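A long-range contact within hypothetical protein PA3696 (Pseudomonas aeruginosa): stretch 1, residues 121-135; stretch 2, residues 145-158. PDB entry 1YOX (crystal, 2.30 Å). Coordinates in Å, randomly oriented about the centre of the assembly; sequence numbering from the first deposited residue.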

# COMPACT_ATOMS: atom_id res chain seq x y z
N CYS C 121 9.95 14.33 -7.00
CA CYS C 121 10.34 15.26 -8.07
C CYS C 121 10.67 16.64 -7.53
O CYS C 121 10.43 16.95 -6.35
CB CYS C 121 9.26 15.38 -9.15
SG CYS C 121 7.72 15.88 -8.48
N ALA C 122 11.25 17.46 -8.40
CA ALA C 122 11.62 18.81 -8.04
C ALA C 122 11.57 19.76 -9.23
O ALA C 122 11.70 19.34 -10.40
CB ALA C 122 12.98 18.81 -7.46
N ALA C 123 11.41 21.04 -8.91
CA ALA C 123 11.48 22.13 -9.87
C ALA C 123 12.84 22.14 -10.54
O ALA C 123 13.87 21.92 -9.88
CB ALA C 123 11.22 23.44 -9.15
N TYR C 124 12.85 22.38 -11.85
CA TYR C 124 14.09 22.66 -12.55
C TYR C 124 14.85 23.75 -11.79
O TYR C 124 14.24 24.70 -11.28
CB TYR C 124 13.83 23.06 -14.02
CG TYR C 124 15.13 23.18 -14.80
CD1 TYR C 124 15.99 22.08 -14.91
CD2 TYR C 124 15.52 24.39 -15.37
CE1 TYR C 124 17.21 22.17 -15.60
CE2 TYR C 124 16.75 24.51 -16.07
CZ TYR C 124 17.59 23.39 -16.17
OH TYR C 124 18.79 23.45 -16.84
N GLY C 125 16.17 23.61 -11.70
CA GLY C 125 17.00 24.50 -10.88
C GLY C 125 17.36 23.92 -9.52
O GLY C 125 18.28 24.41 -8.83
N THR C 126 16.65 22.87 -9.11
CA THR C 126 17.02 22.13 -7.92
C THR C 126 18.36 21.49 -8.21
O THR C 126 18.58 20.92 -9.28
CB THR C 126 16.01 21.07 -7.52
OG1 THR C 126 14.70 21.67 -7.37
CG2 THR C 126 16.44 20.41 -6.20
N ARG C 127 19.26 21.64 -7.24
CA ARG C 127 20.54 20.99 -7.29
C ARG C 127 20.41 19.70 -6.48
O ARG C 127 20.12 19.74 -5.27
CB ARG C 127 21.61 21.95 -6.77
CG ARG C 127 21.77 23.17 -7.71
CD ARG C 127 22.63 24.31 -7.12
NE ARG C 127 21.93 25.11 -6.11
CZ ARG C 127 22.37 25.28 -4.86
NH1 ARG C 127 23.52 24.72 -4.46
NH2 ARG C 127 21.67 26.03 -4.01
N VAL C 128 20.57 18.57 -7.17
CA VAL C 128 20.46 17.23 -6.58
C VAL C 128 21.82 16.55 -6.50
O VAL C 128 22.41 16.20 -7.53
CB VAL C 128 19.49 16.31 -7.40
CG1 VAL C 128 19.51 14.85 -6.86
CG2 VAL C 128 18.07 16.87 -7.39
N GLY C 129 22.31 16.35 -5.29
CA GLY C 129 23.55 15.61 -5.12
C GLY C 129 23.43 14.50 -4.08
O GLY C 129 22.38 14.34 -3.45
N ILE C 130 24.52 13.75 -3.92
CA ILE C 130 24.64 12.72 -2.90
C ILE C 130 25.33 13.27 -1.65
O ILE C 130 26.45 13.78 -1.72
CB ILE C 130 25.45 11.52 -3.41
CG1 ILE C 130 24.74 10.85 -4.57
CG2 ILE C 130 25.68 10.49 -2.30
CD1 ILE C 130 25.67 9.96 -5.36
N ALA C 131 24.68 13.12 -0.51
CA ALA C 131 25.23 13.52 0.76
C ALA C 131 25.85 12.34 1.53
O ALA C 131 26.54 12.53 2.55
CB ALA C 131 24.16 14.17 1.57
N PHE C 132 25.61 11.12 1.05
CA PHE C 132 25.92 9.89 1.80
C PHE C 132 25.54 8.66 0.99
O PHE C 132 24.43 8.56 0.50
CB PHE C 132 25.13 9.89 3.14
CG PHE C 132 25.54 8.80 4.10
CD1 PHE C 132 26.77 8.84 4.75
CD2 PHE C 132 24.68 7.73 4.34
CE1 PHE C 132 27.16 7.83 5.63
CE2 PHE C 132 25.06 6.71 5.24
CZ PHE C 132 26.30 6.77 5.88
N THR C 133 26.48 7.73 0.83
CA THR C 133 26.20 6.40 0.25
C THR C 133 26.93 5.33 1.05
O THR C 133 28.12 5.44 1.33
CB THR C 133 26.61 6.28 -1.24
OG1 THR C 133 27.63 7.23 -1.55
CG2 THR C 133 25.44 6.51 -2.14
N LYS C 134 26.21 4.27 1.42
CA LYS C 134 26.76 3.26 2.29
C LYS C 134 25.98 1.96 2.16
O LYS C 134 24.78 1.90 2.46
CB LYS C 134 26.72 3.77 3.74
CG LYS C 134 27.98 3.50 4.54
CD LYS C 134 27.69 3.62 6.04
CE LYS C 134 28.96 3.73 6.87
NZ LYS C 134 28.66 4.30 8.22
N ARG C 135 26.68 0.92 1.71
CA ARG C 135 26.07 -0.40 1.55
C ARG C 135 25.34 -0.90 2.81
O ARG C 135 24.13 -0.72 2.89
CB ARG C 135 27.04 -1.42 0.97
CG ARG C 135 27.88 -0.91 -0.19
CD ARG C 135 29.24 -0.42 0.34
NE ARG C 135 30.37 -0.88 -0.48
CZ ARG C 135 30.82 -2.14 -0.52
NH1 ARG C 135 30.23 -3.10 0.18
NH2 ARG C 135 31.87 -2.44 -1.29
N GLY C 145 22.29 -0.12 -1.51
CA GLY C 145 22.91 0.62 -0.41
C GLY C 145 21.95 1.66 0.12
O GLY C 145 20.91 1.93 -0.47
N PHE C 146 22.30 2.26 1.25
CA PHE C 146 21.54 3.37 1.82
C PHE C 146 22.12 4.67 1.28
O PHE C 146 23.31 4.96 1.47
CB PHE C 146 21.56 3.32 3.36
CG PHE C 146 20.77 4.43 4.01
CD1 PHE C 146 19.38 4.38 4.04
CD2 PHE C 146 21.42 5.55 4.55
CE1 PHE C 146 18.64 5.42 4.62
CE2 PHE C 146 20.68 6.60 5.13
CZ PHE C 146 19.29 6.53 5.17
N ILE C 147 21.27 5.44 0.60
CA ILE C 147 21.69 6.66 -0.10
C ILE C 147 20.89 7.89 0.37
O ILE C 147 19.65 7.91 0.32
CB ILE C 147 21.61 6.46 -1.64
CG1 ILE C 147 22.41 5.21 -2.04
CG2 ILE C 147 22.04 7.73 -2.40
CD1 ILE C 147 22.08 4.61 -3.43
N LEU C 148 21.62 8.88 0.89
CA LEU C 148 21.07 10.21 1.20
C LEU C 148 21.47 11.20 0.14
O LEU C 148 22.65 11.37 -0.12
CB LEU C 148 21.55 10.74 2.53
CG LEU C 148 20.72 10.45 3.75
CD1 LEU C 148 21.38 11.15 4.93
CD2 LEU C 148 19.30 10.93 3.56
N GLN C 149 20.47 11.83 -0.47
CA GLN C 149 20.69 12.89 -1.43
C GLN C 149 20.65 14.27 -0.77
O GLN C 149 20.06 14.43 0.31
CB GLN C 149 19.64 12.79 -2.53
CG GLN C 149 19.80 11.55 -3.35
CD GLN C 149 18.81 11.47 -4.45
OE1 GLN C 149 17.58 11.55 -4.21
NE2 GLN C 149 19.30 11.34 -5.67
N LYS C 150 21.30 15.25 -1.39
CA LYS C 150 21.11 16.66 -1.00
C LYS C 150 20.40 17.42 -2.11
O LYS C 150 20.80 17.38 -3.27
CB LYS C 150 22.40 17.38 -0.55
CG LYS C 150 23.57 17.34 -1.51
CD LYS C 150 24.71 18.31 -1.05
CE LYS C 150 25.95 18.19 -1.96
NZ LYS C 150 27.23 18.67 -1.33
N LEU C 151 19.34 18.09 -1.71
CA LEU C 151 18.53 18.89 -2.60
C LEU C 151 18.75 20.34 -2.15
O LEU C 151 18.44 20.70 -1.00
CB LEU C 151 17.04 18.51 -2.49
CG LEU C 151 16.68 17.02 -2.36
CD1 LEU C 151 15.21 16.82 -2.05
CD2 LEU C 151 17.08 16.23 -3.60
N GLU C 152 19.30 21.16 -3.04
CA GLU C 152 19.48 22.58 -2.72
C GLU C 152 18.95 23.55 -3.80
O GLU C 152 18.91 23.24 -4.98
CB GLU C 152 20.94 22.88 -2.28
CG GLU C 152 22.04 22.15 -3.05
CD GLU C 152 23.34 21.95 -2.26
OE1 GLU C 152 23.35 22.09 -1.01
OE2 GLU C 152 24.37 21.65 -2.89
N GLY C 153 18.54 24.73 -3.37
CA GLY C 153 18.01 25.70 -4.32
C GLY C 153 16.89 26.44 -3.66
O GLY C 153 16.74 26.35 -2.45
N ASP C 154 16.11 27.17 -4.44
CA ASP C 154 15.07 28.03 -3.89
C ASP C 154 13.66 27.64 -4.32
O ASP C 154 12.70 28.41 -4.15
CB ASP C 154 15.36 29.51 -4.22
CG ASP C 154 15.05 29.86 -5.67
OD1 ASP C 154 15.27 29.00 -6.55
OD2 ASP C 154 14.58 31.02 -5.92
N GLY C 155 13.53 26.42 -4.86
CA GLY C 155 12.27 25.99 -5.43
C GLY C 155 11.56 24.90 -4.65
O GLY C 155 11.90 24.61 -3.49
N LEU C 156 10.59 24.29 -5.32
CA LEU C 156 9.80 23.20 -4.77
C LEU C 156 10.35 21.82 -5.03
O LEU C 156 10.81 21.48 -6.12
CB LEU C 156 8.36 23.29 -5.24
CG LEU C 156 7.59 24.42 -4.56
CD1 LEU C 156 6.32 24.69 -5.35
CD2 LEU C 156 7.28 24.08 -3.10
N VAL C 157 10.25 21.03 -3.99
CA VAL C 157 10.77 19.67 -3.92
C VAL C 157 9.57 18.85 -3.42
O VAL C 157 8.76 19.37 -2.67
CB VAL C 157 12.00 19.68 -2.96
CG1 VAL C 157 11.89 18.71 -1.85
CG2 VAL C 157 13.33 19.65 -3.75
N PHE C 158 9.43 17.62 -3.88
CA PHE C 158 8.36 16.74 -3.42
C PHE C 158 9.02 15.43 -3.02
O PHE C 158 9.82 14.84 -3.78
CB PHE C 158 7.32 16.52 -4.52
CG PHE C 158 6.74 17.79 -5.07
CD1 PHE C 158 7.44 18.53 -6.03
CD2 PHE C 158 5.51 18.27 -4.60
CE1 PHE C 158 6.93 19.73 -6.52
CE2 PHE C 158 4.97 19.48 -5.10
CZ PHE C 158 5.68 20.20 -6.06
O HOH W 1 14.83 26.45 -8.66
O HOH W 2 15.25 24.53 -6.22

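The two stretches pair antiparallel, and the ladder opens at Cys-121, where Cys-121 N donates to Phe-158 O at 3.3 Å and Phe-158 N donates to Cys-121 O at 2.7 Å. On the same residue pair, Cys-121 SG lies 4.5 Å from the centroid of the Phe-158 ring, 49° off its normal, an oblique sulfur-aromatic approach. Ala-122 and Val-157 form a non-hydrogen-bonded pair; their side chains meet at Ala-122 CB to Val-157 CG2, 3.8 Å, and Ala-122 CA approaches Leu-156 O at 3.4 Å in a CA-H...O contact. Ala-123 N then donates to Leu-156 O (2.9 Å, 173°).

From Ala-123 to Thr-126 the chain makes a type II turn, closed by Thr-126 N and Thr-126 OG1, which both donate to Ala-123 O at 3.0 and 2.7 Å. Gly-125, with phi 99°, sits where a CB would jam against the preceding carbonyl. One water ties this turn to the opposing loop, donating to Thr-126 OG1 (3.1 Å) and accepting from Gly-155 N (2.9 Å).

Pairing resumes at Arg-127, whose N and O bond to Glu-152 O and N, each at 2.8 Å. The side chains add a salt bridge, Arg-127 NH1 to Glu-152 OE2 at 3.6 Å, with Glu-152 CG over one guanidinium face. Val-128 CG2 packs on Leu-151 CD2 at 4.0 Å. At Gly-129 the bonds tighten: Gly-129 N to Lys-150 O is 2.7 Å, and Lys-150 N to Gly-129 O is very short at 2.5 Å.

Between Ile-130 and Phe-132 the register slips by one residue, a beta bulge. Ala-131 N donates to Leu-148 O (2.7 Å), while Leu-148 N donates to Phe-132 O (2.9 Å). The Phe-132 and Phe-146 rings meet edge to edge, CE2 of Phe-132 lying 3.9 Å from CD2 of Phe-146. Lys-134 ends the ladder, its N and O bonding Phe-146 O and N at 3.0 and 2.8 Å.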